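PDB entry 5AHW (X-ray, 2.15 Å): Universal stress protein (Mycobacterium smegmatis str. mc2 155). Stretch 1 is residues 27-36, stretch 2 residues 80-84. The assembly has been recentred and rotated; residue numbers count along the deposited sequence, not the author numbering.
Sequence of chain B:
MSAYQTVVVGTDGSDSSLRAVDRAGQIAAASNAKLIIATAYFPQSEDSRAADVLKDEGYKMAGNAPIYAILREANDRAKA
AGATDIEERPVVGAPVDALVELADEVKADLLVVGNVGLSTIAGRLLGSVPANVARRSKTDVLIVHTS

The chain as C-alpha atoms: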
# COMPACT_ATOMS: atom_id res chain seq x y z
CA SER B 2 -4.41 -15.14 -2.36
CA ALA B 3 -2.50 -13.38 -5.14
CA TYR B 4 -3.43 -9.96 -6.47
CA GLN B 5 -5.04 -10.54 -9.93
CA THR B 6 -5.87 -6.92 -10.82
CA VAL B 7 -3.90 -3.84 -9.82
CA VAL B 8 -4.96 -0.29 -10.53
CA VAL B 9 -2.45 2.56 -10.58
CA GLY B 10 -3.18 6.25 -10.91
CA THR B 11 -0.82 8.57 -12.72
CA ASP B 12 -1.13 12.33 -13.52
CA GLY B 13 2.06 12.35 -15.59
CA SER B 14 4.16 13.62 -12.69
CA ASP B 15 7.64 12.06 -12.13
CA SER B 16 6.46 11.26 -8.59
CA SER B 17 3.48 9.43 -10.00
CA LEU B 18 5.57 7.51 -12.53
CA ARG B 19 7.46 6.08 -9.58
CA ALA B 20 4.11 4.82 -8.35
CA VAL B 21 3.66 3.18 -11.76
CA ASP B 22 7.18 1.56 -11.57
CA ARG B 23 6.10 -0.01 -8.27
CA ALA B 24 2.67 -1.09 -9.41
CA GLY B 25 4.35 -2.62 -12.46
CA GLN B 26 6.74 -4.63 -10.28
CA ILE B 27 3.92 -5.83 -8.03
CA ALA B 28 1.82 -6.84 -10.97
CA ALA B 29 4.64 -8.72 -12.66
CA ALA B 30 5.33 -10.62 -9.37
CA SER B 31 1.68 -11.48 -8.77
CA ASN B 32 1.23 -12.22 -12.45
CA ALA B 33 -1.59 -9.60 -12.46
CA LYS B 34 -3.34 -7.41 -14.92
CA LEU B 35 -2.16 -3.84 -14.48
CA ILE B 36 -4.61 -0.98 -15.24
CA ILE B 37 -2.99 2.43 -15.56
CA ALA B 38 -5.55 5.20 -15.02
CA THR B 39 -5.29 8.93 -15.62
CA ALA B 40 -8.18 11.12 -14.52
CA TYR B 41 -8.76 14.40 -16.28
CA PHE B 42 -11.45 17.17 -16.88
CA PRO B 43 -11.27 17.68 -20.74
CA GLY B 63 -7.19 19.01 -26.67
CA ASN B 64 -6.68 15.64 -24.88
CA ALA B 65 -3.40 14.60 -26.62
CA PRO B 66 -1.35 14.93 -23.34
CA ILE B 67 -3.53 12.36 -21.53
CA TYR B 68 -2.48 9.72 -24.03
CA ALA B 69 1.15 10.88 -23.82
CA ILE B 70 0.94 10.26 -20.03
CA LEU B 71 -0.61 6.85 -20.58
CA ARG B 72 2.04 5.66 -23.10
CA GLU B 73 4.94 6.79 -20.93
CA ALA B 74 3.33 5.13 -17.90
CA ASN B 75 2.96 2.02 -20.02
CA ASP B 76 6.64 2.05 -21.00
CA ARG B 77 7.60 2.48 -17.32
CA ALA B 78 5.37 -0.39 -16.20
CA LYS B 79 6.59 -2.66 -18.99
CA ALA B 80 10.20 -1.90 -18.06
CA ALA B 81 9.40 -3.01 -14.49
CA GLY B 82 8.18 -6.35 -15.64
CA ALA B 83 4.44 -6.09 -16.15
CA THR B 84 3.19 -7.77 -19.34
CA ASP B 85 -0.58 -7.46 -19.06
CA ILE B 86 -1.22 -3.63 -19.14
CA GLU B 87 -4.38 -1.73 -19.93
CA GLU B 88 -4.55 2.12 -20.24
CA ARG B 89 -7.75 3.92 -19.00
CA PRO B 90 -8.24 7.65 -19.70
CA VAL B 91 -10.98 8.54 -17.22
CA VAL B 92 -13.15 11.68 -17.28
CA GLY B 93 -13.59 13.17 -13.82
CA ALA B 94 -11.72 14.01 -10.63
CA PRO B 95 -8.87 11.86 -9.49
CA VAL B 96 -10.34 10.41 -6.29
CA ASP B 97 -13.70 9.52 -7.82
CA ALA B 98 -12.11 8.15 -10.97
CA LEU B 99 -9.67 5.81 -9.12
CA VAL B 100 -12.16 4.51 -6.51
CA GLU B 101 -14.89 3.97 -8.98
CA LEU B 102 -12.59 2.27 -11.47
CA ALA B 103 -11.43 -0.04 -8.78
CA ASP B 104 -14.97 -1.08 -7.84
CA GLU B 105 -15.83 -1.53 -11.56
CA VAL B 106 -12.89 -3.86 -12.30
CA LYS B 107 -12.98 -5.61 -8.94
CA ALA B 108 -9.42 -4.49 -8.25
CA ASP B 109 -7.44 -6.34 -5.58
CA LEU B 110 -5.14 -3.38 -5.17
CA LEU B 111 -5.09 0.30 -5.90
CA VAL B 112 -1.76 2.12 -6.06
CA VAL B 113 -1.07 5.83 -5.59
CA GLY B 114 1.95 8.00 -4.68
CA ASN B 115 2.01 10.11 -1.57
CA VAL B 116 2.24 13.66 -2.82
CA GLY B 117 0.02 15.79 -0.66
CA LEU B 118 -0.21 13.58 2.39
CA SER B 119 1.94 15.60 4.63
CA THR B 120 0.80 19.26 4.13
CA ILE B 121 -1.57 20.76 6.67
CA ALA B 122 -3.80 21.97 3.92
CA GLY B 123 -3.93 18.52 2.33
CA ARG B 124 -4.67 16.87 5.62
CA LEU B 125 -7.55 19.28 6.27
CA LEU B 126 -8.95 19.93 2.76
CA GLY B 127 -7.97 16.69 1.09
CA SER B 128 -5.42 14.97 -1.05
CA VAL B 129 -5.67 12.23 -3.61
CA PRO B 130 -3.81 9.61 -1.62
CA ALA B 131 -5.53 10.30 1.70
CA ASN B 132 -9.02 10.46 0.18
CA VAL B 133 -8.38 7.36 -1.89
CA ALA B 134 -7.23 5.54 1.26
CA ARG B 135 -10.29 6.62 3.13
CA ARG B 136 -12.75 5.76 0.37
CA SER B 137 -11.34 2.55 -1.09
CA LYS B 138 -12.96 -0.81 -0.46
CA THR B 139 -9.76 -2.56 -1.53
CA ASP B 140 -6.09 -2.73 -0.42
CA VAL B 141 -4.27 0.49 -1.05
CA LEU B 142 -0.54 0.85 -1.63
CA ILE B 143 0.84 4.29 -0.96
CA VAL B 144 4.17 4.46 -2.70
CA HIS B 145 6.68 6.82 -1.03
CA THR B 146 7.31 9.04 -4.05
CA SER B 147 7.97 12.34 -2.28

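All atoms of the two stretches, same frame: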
# COMPACT_ATOMS: atom_id res chain seq x y z
N ILE B 27 4.83 -4.99 -8.83
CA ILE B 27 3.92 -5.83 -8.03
C ILE B 27 3.05 -6.66 -8.93
O ILE B 27 2.84 -7.86 -8.70
CB ILE B 27 3.09 -5.02 -7.06
CG1 ILE B 27 4.00 -4.63 -5.94
CG2 ILE B 27 1.95 -5.82 -6.46
CD1 ILE B 27 3.39 -3.52 -5.13
N ALA B 28 2.59 -6.06 -10.01
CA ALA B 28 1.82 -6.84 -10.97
C ALA B 28 2.65 -7.98 -11.57
O ALA B 28 2.16 -9.11 -11.68
CB ALA B 28 1.32 -5.96 -12.08
N ALA B 29 3.88 -7.69 -12.01
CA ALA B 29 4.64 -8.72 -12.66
C ALA B 29 4.84 -9.87 -11.68
O ALA B 29 4.73 -11.04 -12.08
CB ALA B 29 5.95 -8.19 -13.17
N ALA B 30 5.07 -9.56 -10.40
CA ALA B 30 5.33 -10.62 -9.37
C ALA B 30 4.10 -11.45 -9.03
O ALA B 30 4.22 -12.62 -8.70
CB ALA B 30 5.84 -10.02 -8.09
N SER B 31 2.94 -10.81 -9.02
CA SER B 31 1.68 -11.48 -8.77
C SER B 31 1.15 -12.11 -10.05
O SER B 31 0.13 -12.78 -10.01
CB SER B 31 0.64 -10.48 -8.28
OG SER B 31 1.24 -9.49 -7.48
N ASN B 32 1.81 -11.88 -11.19
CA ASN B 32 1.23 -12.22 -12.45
C ASN B 32 -0.15 -11.57 -12.66
O ASN B 32 -1.08 -12.25 -13.05
CB ASN B 32 1.09 -13.73 -12.50
CG ASN B 32 1.28 -14.27 -13.87
OD1 ASN B 32 1.95 -13.66 -14.71
ND2 ASN B 32 0.71 -15.44 -14.12
N ALA B 33 -0.29 -10.27 -12.35
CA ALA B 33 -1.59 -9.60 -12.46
C ALA B 33 -1.76 -8.71 -13.66
O ALA B 33 -0.80 -8.21 -14.25
CB ALA B 33 -1.90 -8.83 -11.19
N LYS B 34 -3.01 -8.48 -14.01
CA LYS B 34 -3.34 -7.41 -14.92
C LYS B 34 -3.04 -6.07 -14.21
O LYS B 34 -3.50 -5.84 -13.10
CB LYS B 34 -4.82 -7.51 -15.26
CG LYS B 34 -5.31 -6.48 -16.26
CD LYS B 34 -6.70 -6.86 -16.79
CE LYS B 34 -7.34 -5.68 -17.53
NZ LYS B 34 -8.41 -6.08 -18.51
N LEU B 35 -2.27 -5.21 -14.88
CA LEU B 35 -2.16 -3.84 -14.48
C LEU B 35 -3.03 -2.85 -15.33
O LEU B 35 -2.99 -2.85 -16.58
CB LEU B 35 -0.74 -3.41 -14.60
CG LEU B 35 -0.44 -2.00 -14.13
CD1 LEU B 35 -0.50 -1.87 -12.64
CD2 LEU B 35 0.97 -1.62 -14.58
N ILE B 36 -3.77 -2.00 -14.62
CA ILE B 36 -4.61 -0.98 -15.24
C ILE B 36 -4.00 0.37 -14.84
O ILE B 36 -3.94 0.72 -13.66
CB ILE B 36 -6.08 -1.14 -14.82
CG1 ILE B 36 -6.62 -2.50 -15.30
CG2 ILE B 36 -6.96 -0.07 -15.45
CD1 ILE B 36 -8.03 -2.84 -14.86
N ALA B 80 8.81 -1.79 -18.46
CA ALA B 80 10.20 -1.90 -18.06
C ALA B 80 10.35 -2.54 -16.67
O ALA B 80 11.36 -3.15 -16.40
CB ALA B 80 10.90 -0.54 -18.13
N ALA B 81 9.34 -2.45 -15.81
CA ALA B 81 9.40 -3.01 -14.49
C ALA B 81 8.96 -4.42 -14.44
O ALA B 81 8.83 -4.96 -13.35
CB ALA B 81 8.48 -2.26 -13.59
N GLY B 82 8.59 -4.97 -15.59
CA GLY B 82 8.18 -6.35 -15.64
C GLY B 82 6.74 -6.67 -16.01
O GLY B 82 6.47 -7.77 -16.46
N ALA B 83 5.82 -5.75 -15.82
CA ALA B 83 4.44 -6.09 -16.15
C ALA B 83 4.28 -6.39 -17.65
O ALA B 83 4.91 -5.75 -18.49
CB ALA B 83 3.52 -4.95 -15.73
N THR B 84 3.44 -7.36 -17.98
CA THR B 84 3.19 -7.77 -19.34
C THR B 84 1.72 -7.70 -19.72
O THR B 84 1.39 -7.76 -20.91
CB THR B 84 3.61 -9.25 -19.56
OG1 THR B 84 2.95 -10.06 -18.58
CG2 THR B 84 5.15 -9.44 -19.44

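The contact between residues 27-36 and 80-84 is small, burying 163 Å² summed over both sides, and no hydrogen bond crosses it; the contacts are van der Waals: methyl-to-methyl and leucine-to-methyl packing, plus one methyl against a backbone peptide. Ile27 directs its CA-to-CB bond away from the second stretch and takes no part, but its carbonyl O accepts two hydrogen bonds within the stretch: Ser31 N donates to Ile27 O at 3.0 Å, and Ser31 OG donates to the same Ile27 O at 2.6 Å. Ala28 points toward the second stretch, and its CB lies 4.4 Å from Ala83 CB, an apolar contact at the outer limit of packing.

Ala29 makes the closest approach. Its CA is 4.4 Å from Ala83 CA, and its CB sits 3.3 Å from Gly82 C and 3.6 Å from Ala83 N, so the methyl group rests directly on the peptide linking those two residues. Gly82 has no side chain, which keeps this space open: an ideal CB there would fall 3.0 Å from Ala29 CB. Its backbone angles (phi 115°, psi -24°) call for glycine in their own right, because a CB would also be jammed against the carbonyl O of Ala81.

Ala30 makes no contact, and Asn32 is the first residue to leave helical phi/psi. Asn32 has positive phi (55°) and ends the helix in a Schellman motif, with Ala33 N donating to Ala28 O at 2.8 Å and Asn32 N to Ala29 O at 3.2 Å. Gly82 ends its own helix with the same motif, so the contact brings together the ends of two helices.

In the strand that follows, Lys34 points away, whereas Leu35 points toward the second stretch. With chi1 -176° (t) and chi2 72° (p), Leu35 places CD2 4.3 Å from Ala83 CB. The buried Ala83 methyl thus touches both Ala28 from the helix and Leu35 from the strand.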